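Local structure of Crov588 (6NYR) at residues A[219-224]-A[240-245]; A[198-203]-A[224-229]. The protein is of unknown function, a viral protein built of leucine-rich FNIP repeats that curve round into a nearly closed ring, a shape that might serve binding to a partner. One frame throughout, in Å; residues are numbered along the deposited sequence.

Contact 1 (A[219-224]-A[240-245])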
loop_
_atom_site.group_PDB
_atom_site.type_symbol
_atom_site.label_atom_id
_atom_site.label_comp_id
_atom_site.label_asym_id
_atom_site.label_seq_id
_atom_site.Cartn_x
_atom_site.Cartn_y
_atom_site.Cartn_z
ATOM N N ASN A 219 -24.063 -18.977 -11.917
ATOM C CA ASN A 219 -23.664 -19.881 -12.989
ATOM C C ASN A 219 -24.851 -20.221 -13.881
ATOM O O ASN A 219 -25.222 -21.392 -14.013
ATOM C CB ASN A 219 -23.048 -21.160 -12.420
ATOM C CG ASN A 219 -22.338 -21.980 -13.480
ATOM O OD1 ASN A 219 -22.018 -21.479 -14.558
ATOM N ND2 ASN A 219 -22.075 -23.240 -13.174
ATOM N N GLN A 220 -25.444 -19.204 -14.500
ATOM C CA GLN A 220 -26.533 -19.378 -15.448
ATOM C C GLN A 220 -26.082 -18.877 -16.810
ATOM O O GLN A 220 -25.247 -17.972 -16.904
ATOM C CB GLN A 220 -27.786 -18.609 -15.014
ATOM C CG GLN A 220 -28.347 -19.025 -13.672
ATOM C CD GLN A 220 -28.888 -20.439 -13.676
ATOM O OE1 GLN A 220 -29.518 -20.877 -14.640
ATOM N NE2 GLN A 220 -28.639 -21.167 -12.592
ATOM N N GLN A 221 -26.637 -19.461 -17.867
ATOM C CA GLN A 221 -26.281 -19.002 -19.200
ATOM C C GLN A 221 -26.725 -17.565 -19.435
ATOM O O GLN A 221 -27.717 -17.090 -18.878
ATOM C CB GLN A 221 -26.855 -19.892 -20.301
ATOM C CG GLN A 221 -26.171 -21.211 -20.370
ATOM C CD GLN A 221 -26.335 -21.881 -21.722
ATOM O OE1 GLN A 221 -27.208 -21.528 -22.514
ATOM N NE2 GLN A 221 -25.371 -22.728 -22.056
ATOM N N ILE A 222 -25.971 -16.876 -20.286
ATOM C CA ILE A 222 -26.317 -15.543 -20.763
ATOM C C ILE A 222 -26.669 -15.657 -22.241
ATOM O O ILE A 222 -25.814 -15.995 -23.065
ATOM C CB ILE A 222 -25.173 -14.542 -20.543
ATOM C CG1 ILE A 222 -24.738 -14.559 -19.080
ATOM C CG2 ILE A 222 -25.612 -13.139 -20.951
ATOM C CD1 ILE A 222 -25.811 -14.105 -18.117
ATOM N N THR A 223 -27.928 -15.383 -22.565
ATOM C CA THR A 223 -28.492 -15.540 -23.896
ATOM C C THR A 223 -28.415 -14.219 -24.655
ATOM O O THR A 223 -28.102 -13.166 -24.095
ATOM C CB THR A 223 -29.942 -16.021 -23.753
ATOM O OG1 THR A 223 -29.954 -17.411 -23.378
ATOM C CG2 THR A 223 -30.770 -15.826 -25.015
ATOM N N GLU A 224 -28.688 -14.291 -25.955
ATOM C CA GLU A 224 -28.698 -13.104 -26.793
ATOM C C GLU A 224 -29.649 -12.059 -26.228
ATOM O O GLU A 224 -30.713 -12.385 -25.695
ATOM C CB GLU A 224 -29.126 -13.458 -28.217
ATOM C CG GLU A 224 -28.162 -14.339 -28.980
ATOM C CD GLU A 224 -28.731 -14.792 -30.314
ATOM O OE1 GLU A 224 -29.782 -14.259 -30.727
ATOM O OE2 GLU A 224 -28.129 -15.686 -30.942
ATOM N N PHE A 240 -19.010 -19.094 -12.361
ATOM C CA PHE A 240 -19.573 -18.964 -13.699
ATOM C C PHE A 240 -18.751 -19.771 -14.698
ATOM O O PHE A 240 -17.546 -19.544 -14.850
ATOM C CB PHE A 240 -19.632 -17.514 -14.152
ATOM C CG PHE A 240 -20.069 -17.367 -15.583
ATOM C CD1 PHE A 240 -21.410 -17.397 -15.919
ATOM C CD2 PHE A 240 -19.133 -17.243 -16.598
ATOM C CE1 PHE A 240 -21.811 -17.279 -17.241
ATOM C CE2 PHE A 240 -19.525 -17.127 -17.915
ATOM C CZ PHE A 240 -20.869 -17.145 -18.237
ATOM N N ASN A 241 -19.405 -20.697 -15.395
ATOM C CA ASN A 241 -18.732 -21.552 -16.362
ATOM C C ASN A 241 -19.735 -22.008 -17.423
ATOM O O ASN A 241 -20.009 -23.195 -17.603
ATOM C CB ASN A 241 -18.081 -22.745 -15.665
ATOM C CG ASN A 241 -17.072 -23.460 -16.548
ATOM O OD1 ASN A 241 -16.584 -22.896 -17.531
ATOM N ND2 ASN A 241 -16.758 -24.708 -16.208
ATOM N N GLN A 242 -20.312 -21.054 -18.146
ATOM C CA GLN A 242 -21.239 -21.346 -19.230
ATOM C C GLN A 242 -20.657 -20.854 -20.547
ATOM O O GLN A 242 -19.887 -19.890 -20.580
ATOM C CB GLN A 242 -22.605 -20.683 -19.007
ATOM C CG GLN A 242 -23.329 -21.178 -17.779
ATOM C CD GLN A 242 -23.699 -22.640 -17.887
ATOM O OE1 GLN A 242 -24.197 -23.092 -18.922
ATOM N NE2 GLN A 242 -23.437 -23.395 -16.826
ATOM N N GLN A 243 -21.030 -21.520 -21.637
ATOM C CA GLN A 243 -20.575 -21.085 -22.949
ATOM C C GLN A 243 -21.181 -19.744 -23.339
ATOM O O GLN A 243 -22.361 -19.475 -23.099
ATOM C CB GLN A 243 -20.891 -22.117 -24.029
ATOM C CG GLN A 243 -19.776 -23.114 -24.236
ATOM C CD GLN A 243 -19.766 -23.682 -25.646
ATOM O OE1 GLN A 243 -20.677 -23.430 -26.437
ATOM N NE2 GLN A 243 -18.702 -24.402 -25.985
ATOM N N ILE A 244 -20.353 -18.913 -23.963
ATOM C CA ILE A 244 -20.750 -17.611 -24.480
ATOM C C ILE A 244 -20.697 -17.705 -25.997
ATOM O O ILE A 244 -19.616 -17.823 -26.587
ATOM C CB ILE A 244 -19.842 -16.490 -23.961
ATOM C CG1 ILE A 244 -19.851 -16.499 -22.436
ATOM C CG2 ILE A 244 -20.311 -15.147 -24.498
ATOM C CD1 ILE A 244 -18.950 -15.462 -21.808
ATOM N N THR A 245 -21.865 -17.652 -26.626
ATOM C CA THR A 245 -21.976 -17.817 -28.067
ATOM C C THR A 245 -21.980 -16.445 -28.745
ATOM O O THR A 245 -21.687 -15.419 -28.129
ATOM C CB THR A 245 -23.224 -18.626 -28.397
ATOM O OG1 THR A 245 -24.385 -17.921 -27.933
ATOM C CG2 THR A 245 -23.165 -19.993 -27.726
#

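Contact 2 (A[198-203]-A[224-229])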
loop_
_atom_site.group_PDB
_atom_site.type_symbol
_atom_site.label_atom_id
_atom_site.label_comp_id
_atom_site.label_asym_id
_atom_site.label_seq_id
_atom_site.Cartn_x
_atom_site.Cartn_y
_atom_site.Cartn_z
ATOM N N GLN A 198 -29.457 -16.985 -10.139
ATOM C CA GLN A 198 -30.798 -16.932 -10.706
ATOM C C GLN A 198 -30.693 -16.556 -12.178
ATOM O O GLN A 198 -29.830 -15.762 -12.566
ATOM C CB GLN A 198 -31.645 -15.910 -9.937
ATOM C CG GLN A 198 -32.993 -16.400 -9.420
ATOM C CD GLN A 198 -32.959 -17.808 -8.864
ATOM O OE1 GLN A 198 -33.599 -18.709 -9.412
ATOM N NE2 GLN A 198 -32.215 -18.013 -7.785
ATOM N N LYS A 199 -31.560 -17.143 -12.998
ATOM C CA LYS A 199 -31.567 -16.824 -14.418
ATOM C C LYS A 199 -31.822 -15.338 -14.635
ATOM O O LYS A 199 -32.525 -14.682 -13.859
ATOM C CB LYS A 199 -32.625 -17.646 -15.154
ATOM C CG LYS A 199 -32.240 -19.093 -15.442
ATOM C CD LYS A 199 -33.462 -19.896 -15.892
ATOM C CE LYS A 199 -33.081 -21.252 -16.474
ATOM N NZ LYS A 199 -32.205 -22.064 -15.586
ATOM N N ILE A 200 -31.209 -14.802 -15.687
ATOM C CA ILE A 200 -31.447 -13.436 -16.137
ATOM C C ILE A 200 -31.917 -13.509 -17.581
ATOM O O ILE A 200 -31.182 -13.984 -18.454
ATOM C CB ILE A 200 -30.196 -12.552 -16.007
ATOM C CG1 ILE A 200 -29.799 -12.463 -14.535
ATOM C CG2 ILE A 200 -30.454 -11.174 -16.592
ATOM C CD1 ILE A 200 -28.649 -11.526 -14.254
ATOM N N THR A 201 -33.141 -13.053 -17.829
ATOM C CA THR A 201 -33.736 -13.128 -19.151
ATOM C C THR A 201 -33.723 -11.751 -19.816
ATOM O O THR A 201 -33.209 -10.769 -19.277
ATOM C CB THR A 201 -35.163 -13.672 -19.071
ATOM O OG1 THR A 201 -35.973 -12.778 -18.297
ATOM C CG2 THR A 201 -35.179 -15.048 -18.426
ATOM N N GLU A 202 -34.306 -11.688 -21.010
ATOM C CA GLU A 202 -34.363 -10.450 -21.772
ATOM C C GLU A 202 -35.245 -9.423 -21.073
ATOM O O GLU A 202 -36.149 -9.763 -20.306
ATOM C CB GLU A 202 -34.900 -10.727 -23.177
ATOM C CG GLU A 202 -34.128 -11.804 -23.924
ATOM C CD GLU A 202 -34.725 -12.123 -25.284
ATOM O OE1 GLU A 202 -35.549 -11.323 -25.779
ATOM O OE2 GLU A 202 -34.364 -13.175 -25.853
ATOM N N ASN A 203 -34.974 -8.152 -21.355
ATOM C CA ASN A 203 -35.757 -7.036 -20.833
ATOM C C ASN A 203 -35.744 -6.980 -19.311
ATOM O O ASN A 203 -36.642 -6.394 -18.697
ATOM C CB ASN A 203 -37.203 -7.096 -21.337
ATOM C CG ASN A 203 -37.297 -7.027 -22.848
ATOM O OD1 ASN A 203 -36.638 -6.205 -23.485
ATOM N ND2 ASN A 203 -38.116 -7.896 -23.431
ATOM N N GLU A 224 -28.688 -14.291 -25.955
ATOM C CA GLU A 224 -28.698 -13.104 -26.793
ATOM C C GLU A 224 -29.649 -12.059 -26.228
ATOM O O GLU A 224 -30.713 -12.385 -25.695
ATOM C CB GLU A 224 -29.126 -13.458 -28.217
ATOM C CG GLU A 224 -28.162 -14.339 -28.980
ATOM C CD GLU A 224 -28.731 -14.792 -30.314
ATOM O OE1 GLU A 224 -29.782 -14.259 -30.727
ATOM O OE2 GLU A 224 -28.129 -15.686 -30.942
ATOM N N ASN A 225 -29.264 -10.793 -26.366
ATOM C CA ASN A 225 -30.128 -9.660 -26.050
ATOM C C ASN A 225 -30.523 -9.612 -24.579
ATOM O O ASN A 225 -31.547 -9.014 -24.226
ATOM C CB ASN A 225 -31.385 -9.678 -26.931
ATOM C CG ASN A 225 -31.062 -9.560 -28.410
ATOM O OD1 ASN A 225 -31.451 -10.408 -29.213
ATOM N ND2 ASN A 225 -30.335 -8.510 -28.775
ATOM N N VAL A 226 -29.730 -10.234 -23.713
ATOM C CA VAL A 226 -29.913 -10.090 -22.274
ATOM C C VAL A 226 -29.052 -8.958 -21.731
ATOM O O VAL A 226 -29.486 -8.200 -20.862
ATOM C CB VAL A 226 -29.596 -11.422 -21.568
ATOM C CG1 VAL A 226 -29.710 -11.262 -20.061
ATOM C CG2 VAL A 226 -30.521 -12.522 -22.067
ATOM N N LEU A 227 -27.831 -8.829 -22.235
ATOM C CA LEU A 227 -26.896 -7.794 -21.810
ATOM C C LEU A 227 -27.144 -6.520 -22.606
ATOM O O LEU A 227 -27.175 -6.567 -23.844
ATOM C CB LEU A 227 -25.465 -8.264 -22.014
ATOM C CG LEU A 227 -25.027 -9.469 -21.178
ATOM C CD1 LEU A 227 -23.632 -9.924 -21.544
ATOM C CD2 LEU A 227 -25.102 -9.110 -19.698
ATOM N N PRO A 228 -27.341 -5.383 -21.944
ATOM C CA PRO A 228 -27.676 -4.160 -22.684
ATOM C C PRO A 228 -26.492 -3.622 -23.471
ATOM O O PRO A 228 -25.328 -3.846 -23.129
ATOM C CB PRO A 228 -28.109 -3.181 -21.585
ATOM C CG PRO A 228 -27.438 -3.684 -20.337
ATOM C CD PRO A 228 -27.349 -5.179 -20.480
ATOM N N ASN A 229 -26.812 -2.889 -24.542
ATOM C CA ASN A 229 -25.794 -2.299 -25.403
ATOM C C ASN A 229 -25.058 -1.136 -24.751
ATOM O O ASN A 229 -24.225 -0.510 -25.417
ATOM C CB ASN A 229 -26.415 -1.836 -26.728
ATOM C CG ASN A 229 -26.715 -2.991 -27.665
ATOM O OD1 ASN A 229 -25.973 -3.975 -27.709
ATOM N ND2 ASN A 229 -27.795 -2.872 -28.431
#

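Contact 1 (A[219-224]-A[240-245])
Q242 and N219 carry this contact. CB of Q242 leaves the backbone toward 219-224 and lies against CA and CG of Q221. CG, anti to the carbonyl carbon (chi1 -63°), rests 3.7 Å from C of Q220. The chain then bends at chi2 (-65°), crossing those of N219 and Q221 at about a right angle, with the two ends of its amide at different residues. On one side NE2 donates to OD1 of N219 at 3.3 Å, and that oxygen lies almost in the plane of the Q242 amide. On the other, OE1 sits 3.1 Å from CG of Q221 and takes a weak hydrogen bond from NE2 of Q221, 3.4 Å away. N219 has CG anti to its backbone N, and its OD1 is gripped twice, since N of N241 also donates to it at 2.9 Å. Both donors stand above the plane of the N219 side-chain amide, about 50° out of it. On the inner side, the ring of F240 has N of Q242 over the centre of one face and meets O of Q220 with its edge, CE1 to O 3.5 Å. CG1 of I222 reaches the same CE1 more loosely. The ladder goes on: N241 OD1 receives N of N263, while N197 OD1 receives N of N219. The two loops follow strands 211-213 and 233-235, neighbouring parallel rungs of the solenoid.

Contact 2 (A[198-203]-A[224-229])
The two backbones come together at one place, where the CA atoms of E202 and V226 are 4.5 Å apart, and 198-203 runs away from it toward Q198 while 224-229 turns through N225, whose phi and psi are both positive (63° and 23°). V226 is the side chain that fills the approach. Its CG1 stands anti to the backbone N (chi1 177°) and touches two groups of I200 at once: the carbonyl O and the methyl CG2, each at 3.5 Å. The I200 side chain leaves its backbone toward V226 and crosses it obliquely, with CG2 as the branch that meets it. The other methyl of V226, CG2, lies over the backbone from I200 to E202, 4.0 Å from N of E202. One valine thus covers a run of peptide with both its branches. The segments belong to consecutive FNIP repeats of the leucine-rich repeat clan, and here V226 of one coil of the solenoid is laid against the coil before it, in the loops that connect the parallel strands. I200 also packs on F214, and L227, further along the same turn, packs on P250. Toward the solvent the character changes. E202 has CG anti to its carbonyl carbon and then runs extended alongside the turn, so that its methylene CG passes 3.8 Å from O of N225. Its carboxylate tip points past the E224 carbonyl, where OE2 is 3.7 Å from O. The carboxylates of E202 and E224 stay apart, OE2 of the first lying 6.8 Å from OE1 of the second, so the two like charges lie near each other without touching.

Both contacts join the loop between strands 211-213 and 233-235 to a neighbouring coil, contact 1 to the following one and contact 2 to the preceding one, so that this loop is held from two sides. They share E224, and their centres are 11 Å apart. Both are partly buried, contact 2 being the more exposed, with I200 and V226 as its buried pair. Contact 1 is chiefly amide hydrogen bonding beside a phenylalanine, whereas contact 2 is aliphatic inside and bordered on the solvent side by E202, which runs past backbone carbonyls of 224-225. They also touch directly. OE1 of Q220 probably accepts a hydrogen bond from NZ of K199, and I222 packs its CG2 on L227.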